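PDB 7BVC: integral membrane indolylacetylinositol arabinosyltransferase EmbB from Mycolicibacterium smegmatis MC2 155, which probably transfers arabinose units at the cell membrane, building the arabinan of the mycobacterial cell-wall arabinogalactan. Local coordinates for residues Leu91-Pro103 with Arg186-Gly198. Residues are numbered along the deposited sequence; the frame is centred on the assembly and turned at random.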
ATOM      1  N   LEU B  91      38.669  39.649 -16.323  1.00 92.53           N
ATOM      2  CA  LEU B  91      37.315  39.771 -15.814  1.00 92.53           C
ATOM      3  C   LEU B  91      37.164  41.074 -15.029  1.00 92.53           C
ATOM      4  O   LEU B  91      38.148  41.614 -14.511  1.00 92.53           O
ATOM      5  CB  LEU B  91      36.976  38.582 -14.915  1.00 92.53           C
ATOM      6  CG  LEU B  91      36.596  37.272 -15.601  1.00 92.53           C
ATOM      7  CD1 LEU B  91      36.636  36.126 -14.605  1.00 92.53           C
ATOM      8  CD2 LEU B  91      35.217  37.392 -16.219  1.00 92.53           C
ATOM      9  N   PRO B  92      35.949  41.604 -14.929  1.00 95.10           N
ATOM     10  CA  PRO B  92      35.716  42.767 -14.069  1.00 95.10           C
ATOM     11  C   PRO B  92      36.016  42.429 -12.621  1.00 95.10           C
ATOM     12  O   PRO B  92      36.115  41.244 -12.265  1.00 95.10           O
ATOM     13  CB  PRO B  92      34.222  43.067 -14.278  1.00 95.10           C
ATOM     14  CG  PRO B  92      33.643  41.792 -14.773  1.00 95.10           C
ATOM     15  CD  PRO B  92      34.718  41.172 -15.609  1.00 95.10           C
ATOM     16  N   PRO B  93      36.185  43.435 -11.759  1.00 94.92           N
ATOM     17  CA  PRO B  93      36.453  43.141 -10.340  1.00 94.92           C
ATOM     18  C   PRO B  93      35.464  42.167  -9.719  1.00 94.92           C
ATOM     19  O   PRO B  93      35.867  41.305  -8.928  1.00 94.92           O
ATOM     20  CB  PRO B  93      36.377  44.527  -9.686  1.00 94.92           C
ATOM     21  CG  PRO B  93      36.787  45.462 -10.768  1.00 94.92           C
ATOM     22  CD  PRO B  93      36.243  44.879 -12.045  1.00 94.92           C
ATOM     23  N   GLU B  94      34.179  42.270 -10.068  1.00 93.44           N
ATOM     24  CA  GLU B  94      33.192  41.327  -9.559  1.00 93.44           C
ATOM     25  C   GLU B  94      33.346  39.943 -10.172  1.00 93.44           C
ATOM     26  O   GLU B  94      32.837  38.970  -9.606  1.00 93.44           O
ATOM     27  CB  GLU B  94      31.779  41.855  -9.810  1.00 93.44           C
ATOM     28  CG  GLU B  94      31.555  43.275  -9.317  1.00 93.44           C
ATOM     29  CD  GLU B  94      31.794  44.313 -10.395  1.00 93.44           C
ATOM     30  OE1 GLU B  94      32.712  44.116 -11.220  1.00 93.44           O
ATOM     31  OE2 GLU B  94      31.063  45.324 -10.419  1.00 93.44           O
ATOM     32  N   GLY B  95      34.034  39.834 -11.306  1.00 88.61           N
ATOM     33  CA  GLY B  95      34.276  38.573 -11.968  1.00 88.61           C
ATOM     34  C   GLY B  95      32.994  37.845 -12.343  1.00 88.61           C
ATOM     35  O   GLY B  95      31.914  38.426 -12.462  1.00 88.61           O
ATOM     36  N   GLY B  96      33.136  36.536 -12.525  1.00 75.31           N
ATOM     37  CA  GLY B  96      32.017  35.697 -12.901  1.00 75.31           C
ATOM     38  C   GLY B  96      32.425  34.263 -13.161  1.00 75.31           C
ATOM     39  O   GLY B  96      33.179  33.675 -12.384  1.00 75.31           O
ATOM     40  N   LEU B  97      31.933  33.692 -14.257  1.00 63.61           N
ATOM     41  CA  LEU B  97      32.215  32.309 -14.624  1.00 63.61           C
ATOM     42  C   LEU B  97      33.317  32.290 -15.675  1.00 63.61           C
ATOM     43  O   LEU B  97      33.111  32.741 -16.806  1.00 63.61           O
ATOM     44  CB  LEU B  97      30.961  31.622 -15.156  1.00 63.61           C
ATOM     45  CG  LEU B  97      30.179  30.687 -14.240  1.00 63.61           C
ATOM     46  CD1 LEU B  97      29.088  29.997 -15.034  1.00 63.61           C
ATOM     47  CD2 LEU B  97      31.098  29.668 -13.604  1.00 63.61           C
ATOM     48  N   VAL B  98      34.487  31.767 -15.306  1.00 61.64           N
ATOM     49  CA  VAL B  98      35.517  31.512 -16.305  1.00 61.64           C
ATOM     50  C   VAL B  98      35.026  30.472 -17.301  1.00 61.64           C
ATOM     51  O   VAL B  98      35.101  30.667 -18.519  1.00 61.64           O
ATOM     52  CB  VAL B  98      36.829  31.075 -15.632  1.00 61.64           C
ATOM     53  CG1 VAL B  98      37.892  30.816 -16.681  1.00 61.64           C
ATOM     54  CG2 VAL B  98      37.296  32.131 -14.648  1.00 61.64           C
ATOM     55  N   PHE B  99      34.513  29.354 -16.794  1.00 57.05           N
ATOM     56  CA  PHE B  99      33.774  28.395 -17.599  1.00 57.05           C
ATOM     57  C   PHE B  99      32.932  27.550 -16.655  1.00 57.05           C
ATOM     58  O   PHE B  99      33.084  27.609 -15.434  1.00 57.05           O
ATOM     59  CB  PHE B  99      34.706  27.534 -18.462  1.00 57.05           C
ATOM     60  CG  PHE B  99      35.374  26.411 -17.719  1.00 57.05           C
ATOM     61  CD1 PHE B  99      36.611  26.597 -17.127  1.00 57.05           C
ATOM     62  CD2 PHE B  99      34.787  25.158 -17.648  1.00 57.05           C
ATOM     63  CE1 PHE B  99      37.231  25.566 -16.454  1.00 57.05           C
ATOM     64  CE2 PHE B  99      35.402  24.126 -16.974  1.00 57.05           C
ATOM     65  CZ  PHE B  99      36.626  24.328 -16.379  1.00 57.05           C
ATOM     66  N   GLY B 100      32.035  26.770 -17.240  1.00 51.53           N
ATOM     67  CA  GLY B 100      31.191  25.887 -16.455  1.00 51.53           C
ATOM     68  C   GLY B 100      30.515  24.890 -17.365  1.00 51.53           C
ATOM     69  O   GLY B 100      30.564  25.004 -18.591  1.00 51.53           O
ATOM     70  N   THR B 101      29.878  23.902 -16.743  1.00 50.07           N
ATOM     71  CA  THR B 101      29.137  22.879 -17.467  1.00 50.07           C
ATOM     72  C   THR B 101      27.638  22.991 -17.214  1.00 50.07           C
ATOM     73  O   THR B 101      26.899  22.014 -17.353  1.00 50.07           O
ATOM     74  CB  THR B 101      29.644  21.486 -17.099  1.00 50.07           C
ATOM     75  OG1 THR B 101      29.100  21.093 -15.835  1.00 50.07           O
ATOM     76  CG2 THR B 101      31.161  21.487 -17.007  1.00 50.07           C
ATOM     77  N   ALA B 102      27.184  24.188 -16.842  1.00 56.88           N
ATOM     78  CA  ALA B 102      25.787  24.537 -16.630  1.00 56.88           C
ATOM     79  C   ALA B 102      25.704  26.042 -16.415  1.00 56.88           C
ATOM     80  O   ALA B 102      26.660  26.643 -15.908  1.00 56.88           O
ATOM     81  CB  ALA B 102      25.199  23.787 -15.435  1.00 56.88           C
ATOM     82  N   PRO B 103      24.599  26.689 -16.785  1.00 61.83           N
ATOM     83  CA  PRO B 103      24.492  28.134 -16.555  1.00 61.83           C
ATOM     84  C   PRO B 103      24.473  28.441 -15.067  1.00 61.83           C
ATOM     85  O   PRO B 103      23.819  27.752 -14.282  1.00 61.83           O
ATOM     86  CB  PRO B 103      23.165  28.508 -17.225  1.00 61.83           C
ATOM     87  CG  PRO B 103      22.805  27.338 -18.086  1.00 61.83           C
ATOM     88  CD  PRO B 103      23.387  26.144 -17.414  1.00 61.83           C
ATOM     89  N   ARG B 186      32.240  13.338 -10.444  1.00 54.72           N
ATOM     90  CA  ARG B 186      32.299  13.741 -11.843  1.00 54.72           C
ATOM     91  C   ARG B 186      31.089  14.607 -12.176  1.00 54.72           C
ATOM     92  O   ARG B 186      29.951  14.185 -11.952  1.00 54.72           O
ATOM     93  CB  ARG B 186      32.347  12.518 -12.752  1.00 54.72           C
ATOM     94  CG  ARG B 186      33.424  11.526 -12.362  1.00 54.72           C
ATOM     95  CD  ARG B 186      34.002  10.804 -13.565  1.00 54.72           C
ATOM     96  NE  ARG B 186      33.064   9.850 -14.147  1.00 54.72           N
ATOM     97  CZ  ARG B 186      32.718   8.697 -13.584  1.00 54.72           C
ATOM     98  NH1 ARG B 186      33.221   8.345 -12.411  1.00 54.72           N
ATOM     99  NH2 ARG B 186      31.856   7.896 -14.195  1.00 54.72           N
ATOM    100  N   PRO B 187      31.293  15.810 -12.707  1.00 50.25           N
ATOM    101  CA  PRO B 187      30.177  16.745 -12.876  1.00 50.25           C
ATOM    102  C   PRO B 187      29.204  16.272 -13.943  1.00 50.25           C
ATOM    103  O   PRO B 187      29.494  15.401 -14.763  1.00 50.25           O
ATOM    104  CB  PRO B 187      30.874  18.041 -13.294  1.00 50.25           C
ATOM    105  CG  PRO B 187      32.115  17.582 -13.968  1.00 50.25           C
ATOM    106  CD  PRO B 187      32.558  16.362 -13.217  1.00 50.25           C
ATOM    107  N   ALA B 188      28.017  16.872 -13.916  1.00 46.60           N
ATOM    108  CA  ALA B 188      26.980  16.615 -14.905  1.00 46.60           C
ATOM    109  C   ALA B 188      27.133  17.621 -16.037  1.00 46.60           C
ATOM    110  O   ALA B 188      27.101  18.833 -15.802  1.00 46.60           O
ATOM    111  CB  ALA B 188      25.589  16.710 -14.282  1.00 46.60           C
ATOM    112  N   ILE B 189      27.303  17.124 -17.249  1.00 45.50           N
ATOM    113  CA  ILE B 189      27.585  17.977 -18.396  1.00 45.50           C
ATOM    114  C   ILE B 189      26.295  18.295 -19.133  1.00 45.50           C
ATOM    115  O   ILE B 189      25.508  17.404 -19.467  1.00 45.50           O
ATOM    116  CB  ILE B 189      28.607  17.313 -19.335  1.00 45.50           C
ATOM    117  CG1 ILE B 189      29.863  16.917 -18.563  1.00 45.50           C
ATOM    118  CG2 ILE B 189      28.963  18.249 -20.477  1.00 45.50           C
ATOM    119  CD1 ILE B 189      30.704  18.081 -18.142  1.00 45.50           C
ATOM    120  N   VAL B 190      26.078  19.586 -19.375  1.00 45.89           N
ATOM    121  CA  VAL B 190      25.051  20.050 -20.301  1.00 45.89           C
ATOM    122  C   VAL B 190      25.625  20.897 -21.422  1.00 45.89           C
ATOM    123  O   VAL B 190      25.086  20.889 -22.545  1.00 45.89           O
ATOM    124  CB  VAL B 190      23.956  20.830 -19.533  1.00 45.89           C
ATOM    125  CG1 VAL B 190      23.111  21.678 -20.461  1.00 45.89           C
ATOM    126  CG2 VAL B 190      23.080  19.871 -18.749  1.00 45.89           C
ATOM    127  N   GLY B 191      26.736  21.587 -21.194  1.00 46.23           N
ATOM    128  CA  GLY B 191      27.415  22.330 -22.243  1.00 46.23           C
ATOM    129  C   GLY B 191      28.691  22.925 -21.699  1.00 46.23           C
ATOM    130  O   GLY B 191      29.321  22.361 -20.799  1.00 46.23           O
ATOM    131  N   VAL B 192      29.068  24.073 -22.258  1.00 51.62           N
ATOM    132  CA  VAL B 192      30.148  24.893 -21.722  1.00 51.62           C
ATOM    133  C   VAL B 192      29.666  26.337 -21.768  1.00 51.62           C
ATOM    134  O   VAL B 192      29.423  26.878 -22.853  1.00 51.62           O
ATOM    135  CB  VAL B 192      31.466  24.740 -22.491  1.00 51.62           C
ATOM    136  CG1 VAL B 192      32.570  25.455 -21.744  1.00 51.62           C
ATOM    137  CG2 VAL B 192      31.822  23.276 -22.681  1.00 51.62           C
ATOM    138  N   PHE B 193      29.519  26.955 -20.598  1.00 54.18           N
ATOM    139  CA  PHE B 193      28.956  28.293 -20.472  1.00 54.18           C
ATOM    140  C   PHE B 193      29.940  29.173 -19.718  1.00 54.18           C
ATOM    141  O   PHE B 193      30.198  28.945 -18.533  1.00 54.18           O
ATOM    142  CB  PHE B 193      27.610  28.255 -19.742  1.00 54.18           C
ATOM    143  CG  PHE B 193      26.631  27.280 -20.325  1.00 54.18           C
ATOM    144  CD1 PHE B 193      25.820  27.641 -21.385  1.00 54.18           C
ATOM    145  CD2 PHE B 193      26.519  26.002 -19.809  1.00 54.18           C
ATOM    146  CE1 PHE B 193      24.918  26.744 -21.920  1.00 54.18           C
ATOM    147  CE2 PHE B 193      25.620  25.103 -20.341  1.00 54.18           C
ATOM    148  CZ  PHE B 193      24.819  25.475 -21.395  1.00 54.18           C
ATOM    149  N   THR B 194      30.479  30.176 -20.400  1.00 61.99           N
ATOM    150  CA  THR B 194      31.451  31.096 -19.830  1.00 61.99           C
ATOM    151  C   THR B 194      30.832  32.483 -19.683  1.00 61.99           C
ATOM    152  O   THR B 194      29.656  32.702 -19.981  1.00 61.99           O
ATOM    153  CB  THR B 194      32.706  31.155 -20.702  1.00 61.99           C
ATOM    154  OG1 THR B 194      33.696  31.968 -20.063  1.00 61.99           O
ATOM    155  CG2 THR B 194      32.372  31.753 -22.058  1.00 61.99           C
ATOM    156  N   ASP B 195      31.648  33.429 -19.214  1.00 66.94           N
ATOM    157  CA  ASP B 195      31.259  34.827 -19.171  1.00 66.94           C
ATOM    158  C   ASP B 195      32.214  35.729 -19.938  1.00 66.94           C
ATOM    159  O   ASP B 195      31.997  36.944 -19.974  1.00 66.94           O
ATOM    160  CB  ASP B 195      31.160  35.317 -17.719  1.00 66.94           C
ATOM    161  CG  ASP B 195      29.781  35.103 -17.127  1.00 66.94           C
ATOM    162  OD1 ASP B 195      29.026  34.269 -17.666  1.00 66.94           O
ATOM    163  OD2 ASP B 195      29.453  35.769 -16.123  1.00 66.94           O
ATOM    164  N   LEU B 196      33.261  35.175 -20.544  1.00 70.79           N
ATOM    165  CA  LEU B 196      34.184  35.958 -21.347  1.00 70.79           C
ATOM    166  C   LEU B 196      33.581  36.222 -22.725  1.00 70.79           C
ATOM    167  O   LEU B 196      32.470  35.788 -23.041  1.00 70.79           O
ATOM    168  CB  LEU B 196      35.527  35.241 -21.463  1.00 70.79           C
ATOM    169  CG  LEU B 196      36.024  34.499 -20.221  1.00 70.79           C
ATOM    170  CD1 LEU B 196      37.242  33.658 -20.556  1.00 70.79           C
ATOM    171  CD2 LEU B 196      36.344  35.476 -19.107  1.00 70.79           C
ATOM    172  N   THR B 197      34.329  36.936 -23.561  1.00 81.10           N
ATOM    173  CA  THR B 197      33.875  37.252 -24.908  1.00 81.10           C
ATOM    174  C   THR B 197      35.068  37.702 -25.737  1.00 81.10           C
ATOM    175  O   THR B 197      36.121  38.060 -25.203  1.00 81.10           O
ATOM    176  CB  THR B 197      32.789  38.334 -24.903  1.00 81.10           C
ATOM    177  OG1 THR B 197      32.249  38.478 -26.222  1.00 81.10           O
ATOM    178  CG2 THR B 197      33.366  39.667 -24.447  1.00 81.10           C
ATOM    179  N   GLY B 198      34.886  37.674 -27.054  1.00 85.76           N
ATOM    180  CA  GLY B 198      35.915  38.090 -27.973  1.00 85.76           C
ATOM    181  C   GLY B 198      36.749  36.928 -28.468  1.00 85.76           C
ATOM    182  O   GLY B 198      36.289  35.783 -28.525  1.00 85.76           O
TER
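The carbonyl oxygen of G100 is gripped from segment 186-198 by two neighbouring residues: F193 N donates a hydrogen bond of 3.0 Å to G100 O from above the carbonyl plane, and V192 CA adds a C-H...O contact to the same oxygen. One residue on, the pattern continues with T101 CA set against G191 O and V190 N bonded to T101 O at 3.3 Å, N-H...O angle 151°. The hydroxyl of T101 also takes part, giving a 3.0 Å bond from OG1 to A188 O; with OG1 held between backbone N and carbonyl carbon (chi1 79°), CG2 is left to meet I189 CD1 at 3.6 Å. P103 lies over one face of the F193 ring, its CG 4.1 Å from the centroid and almost on the ring normal, a CH-pi contact; L1027 of helix 1024-1027 also touches this phenylalanine. Farther along, T194 OG1 accepts from L196 N, forming an ST turn, while D195 N makes a weak bond to L97 O. Beyond them, L91 CD2 and L196 CD2 meet at 3.6 Å, their side chains crossing at about a right angle. Segments 91-103 and 186-198 run antiparallel, joining strand 97-100, which pairs with strand 114-118, to strand 191-192, which pairs with strand 67-68, within the concanavalin-like domain of the Emb arabinosyltransferases.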